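Local coordinates for nucleoid-associated protein HP_0035 (Helicobacter pylori, PDB 3F42), which probably binds DNA as a homodimer and alters its conformation, and may take part in nucleoid organisation, gene regulation and DNA protection, at residues V40-N45 with M71-D76. Sequence-based numbering, arbitrary orientation. Where two conformers were deposited one is given.
Sequences VSVSFN and MSALND
Val42 and Ala73 mark the nearest backbone approach where strand 40-45 packs against residues 71-76 of helix 63-93 and runs in nearly the same direction, the axes 8.2 Å apart and inclined by 25°. The CA atoms of Val42 and Ala73 are 6.5 Å apart. Val40, Val42 and Phe44, every second residue of the strand, direct their side chains to the helix, which answers with Ala73 and Leu74. The CB of Ala73 is shared by two valines: Val40 CG1 lies 3.9 Å from it and Val42 CG2 4.0 Å. Val42 straddles the two helix residues. Its CG2 also rests 3.6 Å from Ala73 O, while its CG1, anti to the carbonyl carbon (chi1 -60°), meets Leu74 CD2 at 3.7 Å. Leu74 leaves the helix flank and reaches the strand through CD2, crossing both Val42 and Phe44 at about a right angle. That methyl approaches the Phe44 ring obliquely, 3.8 Å from CZ.

Tyr78 and Val81, later on helix 63-93, also meet Phe44, and Leu50 of the adjoining strand packs on Val42, Phe44 and Leu74. Leu74 further touches Leu74 of the second subunit, and Asn75 OD1 accepts a hydrogen bond from the backbone N of Leu50 of that subunit, so the same helical turn serves both the core and the dimer. No hydrogen bond joins strand 40-45 to residues 71-76; five buried residues hold the central strand of the antiparallel sheet against the long C-terminal helix of this YbaB/EbfC protein by apolar packing, and the lone methyl of Ala73 is consistent with the short backbone separation there.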
ATOM      1  N   VAL A  40      34.901   1.933 -21.559  1.00 19.89           N
ATOM      2  CA  VAL A  40      33.474   2.275 -21.451  1.00 19.73           C
ATOM      3  C   VAL A  40      33.127   2.325 -19.972  1.00 19.62           C
ATOM      4  O   VAL A  40      33.497   1.429 -19.237  1.00 18.74           O
ATOM      5  CB  VAL A  40      32.585   1.251 -22.181  1.00 20.07           C
ATOM      6  CG1 VAL A  40      31.094   1.435 -21.820  1.00 20.53           C
ATOM      7  CG2 VAL A  40      32.747   1.361 -23.695  1.00 20.92           C
ATOM      8  N   SER A  41      32.402   3.366 -19.548  1.00 18.52           N
ATOM      9  CA  SER A  41      31.915   3.450 -18.182  1.00 19.40           C
ATOM     10  C   SER A  41      30.458   3.858 -18.261  1.00 19.33           C
ATOM     11  O   SER A  41      30.118   4.832 -18.973  1.00 20.57           O
ATOM     12  CB  SER A  41      32.688   4.488 -17.394  1.00 20.29           C
ATOM     13  OG  SER A  41      32.315   4.392 -16.024  1.00 21.54           O
ATOM     14  N   VAL A  42      29.616   3.153 -17.515  1.00 17.93           N
ATOM     15  CA  VAL A  42      28.205   3.561 -17.399  1.00 17.89           C
ATOM     16  C   VAL A  42      27.847   3.697 -15.934  1.00 17.36           C
ATOM     17  O   VAL A  42      28.356   2.953 -15.111  1.00 19.46           O
ATOM     18  CB  VAL A  42      27.220   2.628 -18.109  1.00 17.27           C
ATOM     19  CG1 VAL A  42      27.564   2.579 -19.604  1.00 20.62           C
ATOM     20  CG2 VAL A  42      27.268   1.209 -17.479  1.00 19.42           C
ATOM     21  N   SER A  43      27.016   4.681 -15.622  1.00 17.66           N
ATOM     22  CA  SER A  43      26.539   4.840 -14.244  1.00 17.11           C
ATOM     23  C   SER A  43      25.015   4.856 -14.215  1.00 15.73           C
ATOM     24  O   SER A  43      24.367   5.610 -14.945  1.00 17.49           O
ATOM     25  CB  SER A  43      27.058   6.145 -13.630  1.00 18.14           C
ATOM     26  OG  SER A  43      28.470   6.115 -13.579  1.00 20.09           O
ATOM     27  N   PHE A  44      24.476   4.073 -13.291  1.00 17.24           N
ATOM     28  CA  PHE A  44      23.050   4.024 -13.046  1.00 17.67           C
ATOM     29  C   PHE A  44      22.756   4.516 -11.655  1.00 18.44           C
ATOM     30  O   PHE A  44      23.552   4.286 -10.731  1.00 19.71           O
ATOM     31  CB  PHE A  44      22.580   2.579 -13.095  1.00 17.87           C
ATOM     32  CG  PHE A  44      22.607   1.968 -14.483  1.00 17.85           C
ATOM     33  CD1 PHE A  44      21.511   2.118 -15.326  1.00 21.06           C
ATOM     34  CD2 PHE A  44      23.717   1.233 -14.932  1.00 19.19           C
ATOM     35  CE1 PHE A  44      21.494   1.554 -16.602  1.00 21.29           C
ATOM     36  CE2 PHE A  44      23.699   0.651 -16.230  1.00 17.07           C
ATOM     37  CZ  PHE A  44      22.575   0.823 -17.050  1.00 19.22           C
ATOM     38  N   ASN A  45      21.582   5.099 -11.486  1.00 17.36           N
ATOM     39  CA  ASN A  45      21.085   5.237 -10.115  1.00 17.26           C
ATOM     40  C   ASN A  45      20.326   3.976  -9.696  1.00 16.75           C
ATOM     41  O   ASN A  45      20.131   3.047 -10.493  1.00 18.15           O
ATOM     42  CB  ASN A  45      20.294   6.539  -9.941  1.00 15.62           C
ATOM     43  CG  ASN A  45      18.952   6.546 -10.667  1.00 16.96           C
ATOM     44  OD1 ASN A  45      18.367   5.502 -11.004  1.00 16.78           O
ATOM     45  ND2 ASN A  45      18.455   7.752 -10.927  1.00 18.66           N
HETATM   46  N   MSE A  71      27.166  -2.666 -24.735  1.00 18.34           N
HETATM   47  CA  MSE A  71      26.175  -3.663 -24.316  1.00 18.88           C
HETATM   48  C   MSE A  71      26.607  -4.478 -23.085  1.00 19.00           C
HETATM   49  O   MSE A  71      25.766  -4.750 -22.215  1.00 18.69           O
HETATM   50  CB  MSE A  71      25.874  -4.607 -25.466  1.00 17.71           C
HETATM   51  CG  MSE A  71      25.038  -3.926 -26.509  1.00 20.74           C
HETATM   52 SE   MSE A  71      24.444  -5.193 -27.861  0.50 25.02          SE
HETATM   53  CE  MSE A  71      23.331  -6.292 -26.761  1.00 28.87           C
ATOM     54  N   SER A  72      27.901  -4.838 -23.010  1.00 17.42           N
ATOM     55  CA  SER A  72      28.432  -5.557 -21.876  1.00 19.19           C
ATOM     56  C   SER A  72      28.275  -4.731 -20.575  1.00 19.34           C
ATOM     57  O   SER A  72      27.724  -5.226 -19.587  1.00 18.81           O
ATOM     58  CB  SER A  72      29.938  -5.836 -22.105  1.00 19.65           C
ATOM     59  OG  SER A  72      30.446  -6.533 -21.001  1.00 27.50           O
ATOM     60  N   ALA A  73      28.730  -3.480 -20.616  1.00 18.23           N
ATOM     61  CA  ALA A  73      28.695  -2.625 -19.399  1.00 17.47           C
ATOM     62  C   ALA A  73      27.260  -2.329 -19.011  1.00 17.85           C
ATOM     63  O   ALA A  73      26.909  -2.367 -17.811  1.00 17.55           O
ATOM     64  CB  ALA A  73      29.450  -1.323 -19.609  1.00 18.35           C
ATOM     65  N   LEU A  74      26.431  -2.045 -20.019  1.00 17.03           N
ATOM     66  CA  LEU A  74      25.021  -1.697 -19.736  1.00 17.81           C
ATOM     67  C   LEU A  74      24.302  -2.886 -19.134  1.00 18.48           C
ATOM     68  O   LEU A  74      23.599  -2.750 -18.109  1.00 18.17           O
ATOM     69  CB  LEU A  74      24.331  -1.214 -20.995  1.00 16.70           C
ATOM     70  CG  LEU A  74      24.791   0.189 -21.412  1.00 17.33           C
ATOM     71  CD1 LEU A  74      24.366   0.422 -22.865  1.00 18.63           C
ATOM     72  CD2 LEU A  74      24.207   1.311 -20.487  1.00 16.28           C
ATOM     73  N   ASN A  75      24.459  -4.060 -19.747  1.00 17.19           N
ATOM     74  CA  ASN A  75      23.801  -5.235 -19.180  1.00 17.79           C
ATOM     75  C   ASN A  75      24.290  -5.583 -17.757  1.00 17.96           C
ATOM     76  O   ASN A  75      23.482  -5.987 -16.906  1.00 17.71           O
ATOM     77  CB  ASN A  75      23.921  -6.432 -20.140  1.00 17.10           C
ATOM     78  CG  ASN A  75      22.804  -6.472 -21.145  1.00 19.94           C
ATOM     79  OD1 ASN A  75      21.622  -6.367 -20.794  1.00 21.51           O
ATOM     80  ND2 ASN A  75      23.151  -6.652 -22.394  1.00 17.87           N
ATOM     81  N   ASP A  76      25.599  -5.418 -17.503  1.00 18.96           N
ATOM     82  CA  ASP A  76      26.153  -5.669 -16.171  0.50 18.84           C
ATOM     83  C   ASP A  76      25.463  -4.726 -15.174  1.00 18.99           C
ATOM     84  O   ASP A  76      25.037  -5.137 -14.102  1.00 19.40           O
ATOM     85  CB  ASP A  76      27.664  -5.432 -16.158  0.50 18.94           C
ATOM     86  CG  ASP A  76      28.458  -6.602 -16.735  0.50 19.59           C
ATOM     87  OD1 ASP A  76      27.876  -7.651 -17.095  0.50 19.83           O
ATOM     88  OD2 ASP A  76      29.685  -6.462 -16.823  0.50 20.37           O
TER